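Local coordinates for CD180 antigen (Mus musculus, PDB 3T6Q), which may cooperate with MD-1 and TLR4 to mediate the innate immune response of B cells to bacterial lipopolysaccharide, leading to NF-kappa-B activation, at residues 197-202 against 220-225; 168-173 against 193-198. One frame throughout, in Å; residues are numbered along the deposited sequence.

Contacts 1 and 2 are neighbouring steps along the leucine-rich-repeat solenoid of CD180, their centres about 8 Å apart, sharing G197 and A198. In both, apolar side chains (F199 and L222; L168, M173 and A198) are buried, while charged or glycosylated groups (D200 and N224; K170) lie nearer the surface. Contact 2 joins 168-173 and 193-198 through a short parallel strand pair and a glutamate at a helix start; contact 1 joins 197-202 to 220-225 through turns, an aromatic ring and a glycosylated asparagine, with no strand pairing. Their apolar parts are continuous: F199 CZ of contact 1 lies 3.7 Å from M173 CE of contact 2, and F199 CE2 lies 3.8 Å from I194 CG2.

Contact 1. Residues 197-202 against 220-225; sequences GAFDSA and KGLKNS. With NAG (2-acetamido-2-deoxy-beta-D-glucopyranose), chain S.
The F199 ring and the L222 side chain extend in the same direction, one alongside the other, with methyl CD2 of L222 set over one ring face. This CH-pi contact is nearly central: CD2 is 3.5 Å from the ring centroid and 13° off the normal. F199 CB points toward 220-225 and, with CG anti to its carbonyl carbon (chi1 -80°), the ring starts out beside G221 O, 3.8 Å from F199 CG. F199 CD2 approaches G221 O at 3.4 Å, obliquely to the ring. F204 and L207 of the next strand add to the packing around the ring. The setting is the turn-rich connection between consecutive coils of a leucine-rich-repeat solenoid, where the type II turns F199-A202 and L222-S225 come together. S225 OG donates to L222 O at 2.7 Å, in the carbonyl plane and on a lone pair; S225 N donates to the same oxygen, so two bonds grip it. Farther out, the N224 amide plane stands 86° from the D200 carboxylate. N224 OD1 accepts from S201 N at 2.9 Å, the donor tilted from the carbonyl plane, while N224 ND2 carries the N-linked NAG through a 1.4 Å covalent bond to C1. A water donates to both D200 OD1 and K223 O.

Contact 2. Residues 168-173 against 193-198; sequences LSKEDM and GIEPGA
L168 and I194 form a parallel beta bridge, with L168 N donating to G193 O at 3.3 Å and E195 N donating to L168 O at 2.9 Å, the latter nearly straight at 170°. The bridge links successive coils of the leucine-rich-repeat solenoid, LRR 6 and LRR 7; beyond it segment 168-173 enters helix 170-174, while segment 193-198 makes a type II turn from E195 to A198. The L168 and I194 side chains run alongside each other on the same face of the pair, L168 CD1 4.2 Å from I194 CG1. At the helix start, S169 and D172 form a capping box: D172 N donates to S169 OG, and S169 N returns a bond to D172 OD2, reaching it from above the carboxylate plane.

E195 joins this helix start from the other coil. Its CG is anti to the backbone N (chi1 -164°), and the side chain beyond CG is extended and crosses the K170 side chain at about a right angle. E195 OE2 accepts from K170 N at 2.7 Å, on the anti side and 33° out of the carboxylate plane; the negative carboxylate probably interacts favourably with the helix N-terminus. The charged ends do not meet, K170 NZ being 5.4 Å from E195 OE1; instead the extended K170 side chain brings CE to 3.6 Å from P196 O, close to G197 CA. On the buried side, A198 CB packs against M173 CG at 3.7 Å, and M173 touches I144. A water bound to E171 N donates to E195 OE2 at 2.7 Å, giving that oxygen a second partner.

Contact 1. Residues 197-202 against 220-225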
# COMPACT_ATOMS: atom_id res chain seq x y z
N GLY A 197 4.02 -24.34 18.95
CA GLY A 197 3.56 -25.51 18.23
C GLY A 197 3.40 -25.31 16.75
O GLY A 197 3.27 -26.29 16.01
N ALA A 198 3.43 -24.05 16.30
CA ALA A 198 3.23 -23.74 14.88
C ALA A 198 4.27 -24.37 13.98
O ALA A 198 3.98 -24.68 12.82
CB ALA A 198 3.13 -22.22 14.62
N PHE A 199 5.49 -24.57 14.49
CA PHE A 199 6.54 -25.16 13.68
C PHE A 199 6.89 -26.63 13.96
O PHE A 199 7.87 -27.15 13.43
CB PHE A 199 7.80 -24.29 13.77
CG PHE A 199 7.73 -23.09 12.87
CD1 PHE A 199 8.36 -23.11 11.63
CD2 PHE A 199 6.97 -21.98 13.23
CE1 PHE A 199 8.27 -22.02 10.79
CE2 PHE A 199 6.89 -20.88 12.39
CZ PHE A 199 7.54 -20.91 11.17
N ASP A 200 6.04 -27.30 14.75
CA ASP A 200 6.24 -28.72 15.05
C ASP A 200 6.41 -29.49 13.78
O ASP A 200 5.59 -29.38 12.86
CB ASP A 200 5.05 -29.29 15.84
CG ASP A 200 5.05 -28.86 17.29
OD1 ASP A 200 5.95 -28.10 17.74
OD2 ASP A 200 4.11 -29.26 17.99
N SER A 201 7.49 -30.26 13.70
CA SER A 201 7.78 -31.09 12.53
C SER A 201 7.93 -30.37 11.17
O SER A 201 7.95 -31.03 10.12
CB SER A 201 6.72 -32.19 12.38
OG SER A 201 6.82 -33.07 13.47
N ALA A 202 8.04 -29.04 11.19
CA ALA A 202 8.15 -28.27 9.93
C ALA A 202 9.50 -28.49 9.28
O ALA A 202 10.51 -28.60 9.98
CB ALA A 202 7.94 -26.78 10.21
N LYS A 220 12.71 -19.06 19.52
CA LYS A 220 11.72 -19.78 20.31
C LYS A 220 10.54 -20.32 19.46
O LYS A 220 10.15 -21.49 19.59
CB LYS A 220 11.27 -18.91 21.48
CG LYS A 220 10.13 -19.49 22.31
CD LYS A 220 9.68 -18.45 23.34
CE LYS A 220 10.86 -18.01 24.20
NZ LYS A 220 10.40 -17.21 25.38
N GLY A 221 10.02 -19.49 18.56
CA GLY A 221 8.90 -19.86 17.71
C GLY A 221 9.22 -20.97 16.73
O GLY A 221 8.35 -21.74 16.37
N LEU A 222 10.48 -21.06 16.31
CA LEU A 222 10.90 -22.10 15.35
C LEU A 222 11.24 -23.46 15.95
O LEU A 222 11.73 -24.37 15.25
CB LEU A 222 12.12 -21.61 14.55
CG LEU A 222 11.94 -20.36 13.66
CD1 LEU A 222 13.18 -20.13 12.81
CD2 LEU A 222 10.72 -20.42 12.77
N LYS A 223 11.03 -23.60 17.24
CA LYS A 223 11.19 -24.90 17.91
C LYS A 223 10.71 -26.11 17.09
O LYS A 223 9.62 -26.09 16.51
CB LYS A 223 10.47 -24.87 19.27
CG LYS A 223 10.66 -26.20 20.03
CD LYS A 223 10.02 -26.11 21.40
CE LYS A 223 10.18 -27.43 22.18
NZ LYS A 223 9.31 -27.41 23.39
N ASN A 224 11.57 -27.12 17.00
CA ASN A 224 11.27 -28.37 16.33
C ASN A 224 11.36 -28.37 14.80
O ASN A 224 11.12 -29.39 14.16
CB ASN A 224 9.91 -28.93 16.82
CG ASN A 224 9.84 -30.43 16.70
OD1 ASN A 224 8.96 -31.01 16.05
ND2 ASN A 224 10.79 -31.08 17.33
N SER A 225 11.68 -27.21 14.18
CA SER A 225 11.76 -27.12 12.73
C SER A 225 13.09 -27.67 12.20
O SER A 225 14.05 -27.79 12.96
CB SER A 225 11.55 -25.65 12.25
OG SER A 225 12.61 -24.84 12.73
C1 NAG S . 10.85 -32.51 17.33
C2 NAG S . 12.31 -32.93 17.23
C3 NAG S . 12.45 -34.44 17.48
C4 NAG S . 11.66 -34.83 18.73
C5 NAG S . 10.20 -34.39 18.54
C6 NAG S . 9.22 -34.89 19.62
C7 NAG S . 13.68 -31.48 15.83
C8 NAG S . 14.21 -31.17 14.46
N2 NAG S . 12.91 -32.55 15.95
O3 NAG S . 13.82 -34.79 17.57
O4 NAG S . 11.77 -36.21 18.94
O5 NAG S . 10.24 -32.97 18.52
O6 NAG S . 9.60 -34.26 20.81
O7 NAG S . 13.94 -30.74 16.77
O HOH W 1 7.04 -25.55 17.33
O HOH W 2 11.31 -30.63 11.85

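Contact 2. Residues 168-173 against 193-198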
# COMPACT_ATOMS: atom_id res chain seq x y z
N LEU A 168 2.59 -15.48 13.29
CA LEU A 168 2.45 -16.73 12.56
C LEU A 168 1.74 -17.73 13.48
O LEU A 168 2.22 -18.03 14.59
CB LEU A 168 3.82 -17.25 12.13
CG LEU A 168 4.75 -16.37 11.27
CD1 LEU A 168 6.13 -17.02 11.16
CD2 LEU A 168 4.17 -16.23 9.88
N SER A 169 0.57 -18.22 13.06
CA SER A 169 -0.21 -19.08 13.97
C SER A 169 -0.09 -20.51 13.48
O SER A 169 0.38 -20.74 12.36
CB SER A 169 -1.68 -18.66 13.96
OG SER A 169 -2.24 -19.00 12.69
N LYS A 170 -0.54 -21.47 14.29
CA LYS A 170 -0.66 -22.87 13.85
C LYS A 170 -1.47 -23.02 12.57
O LYS A 170 -1.08 -23.72 11.64
CB LYS A 170 -1.35 -23.69 14.95
CG LYS A 170 -0.47 -24.12 16.10
CD LYS A 170 -1.31 -24.90 17.11
CE LYS A 170 -0.46 -25.83 17.95
NZ LYS A 170 -1.35 -26.69 18.77
N GLU A 171 -2.61 -22.35 12.54
CA GLU A 171 -3.50 -22.38 11.37
C GLU A 171 -2.83 -21.88 10.11
O GLU A 171 -2.92 -22.52 9.05
CB GLU A 171 -4.72 -21.51 11.66
CG GLU A 171 -6.00 -22.06 11.09
CD GLU A 171 -7.19 -21.72 11.96
OE1 GLU A 171 -7.49 -20.51 12.10
OE2 GLU A 171 -7.81 -22.66 12.51
N ASP A 172 -2.13 -20.75 10.23
CA ASP A 172 -1.30 -20.22 9.12
C ASP A 172 -0.35 -21.27 8.60
O ASP A 172 -0.27 -21.52 7.39
CB ASP A 172 -0.45 -19.02 9.60
CG ASP A 172 -1.28 -17.81 10.01
OD1 ASP A 172 -2.45 -17.73 9.56
OD2 ASP A 172 -0.76 -16.92 10.76
N MET A 173 0.40 -21.86 9.53
CA MET A 173 1.42 -22.85 9.17
C MET A 173 0.80 -24.13 8.59
O MET A 173 1.35 -24.70 7.66
CB MET A 173 2.35 -23.16 10.37
CG MET A 173 3.11 -21.96 10.93
SD MET A 173 3.99 -21.01 9.65
CE MET A 173 4.94 -22.29 8.87
N GLY A 193 5.26 -12.36 17.23
CA GLY A 193 4.91 -13.60 17.95
C GLY A 193 4.74 -14.76 17.00
O GLY A 193 4.39 -14.57 15.84
N ILE A 194 4.99 -15.96 17.50
CA ILE A 194 4.76 -17.20 16.76
C ILE A 194 4.03 -18.14 17.75
O ILE A 194 4.44 -18.28 18.92
CB ILE A 194 6.10 -17.84 16.30
CG1 ILE A 194 6.81 -16.90 15.28
CG2 ILE A 194 5.84 -19.21 15.64
CD1 ILE A 194 8.17 -17.40 14.82
N GLU A 195 2.93 -18.72 17.31
CA GLU A 195 2.10 -19.56 18.19
C GLU A 195 2.90 -20.80 18.57
O GLU A 195 3.41 -21.45 17.67
CB GLU A 195 0.83 -19.98 17.49
CG GLU A 195 -0.23 -20.50 18.47
CD GLU A 195 -1.55 -20.90 17.83
OE1 GLU A 195 -2.41 -21.40 18.58
OE2 GLU A 195 -1.74 -20.77 16.60
N PRO A 196 3.06 -21.10 19.88
CA PRO A 196 3.76 -22.32 20.26
C PRO A 196 3.17 -23.52 19.54
O PRO A 196 1.95 -23.66 19.45
CB PRO A 196 3.46 -22.41 21.77
CG PRO A 196 3.44 -20.98 22.19
CD PRO A 196 2.67 -20.31 21.06
N GLY A 197 4.02 -24.34 18.95
CA GLY A 197 3.56 -25.51 18.23
C GLY A 197 3.40 -25.31 16.75
O GLY A 197 3.27 -26.29 16.01
N ALA A 198 3.43 -24.05 16.30
CA ALA A 198 3.23 -23.74 14.88
C ALA A 198 4.27 -24.37 13.98
O ALA A 198 3.98 -24.68 12.82
CB ALA A 198 3.13 -22.22 14.62
O HOH W 3 1.23 -26.73 20.80
O HOH W 4 -3.86 -21.27 15.08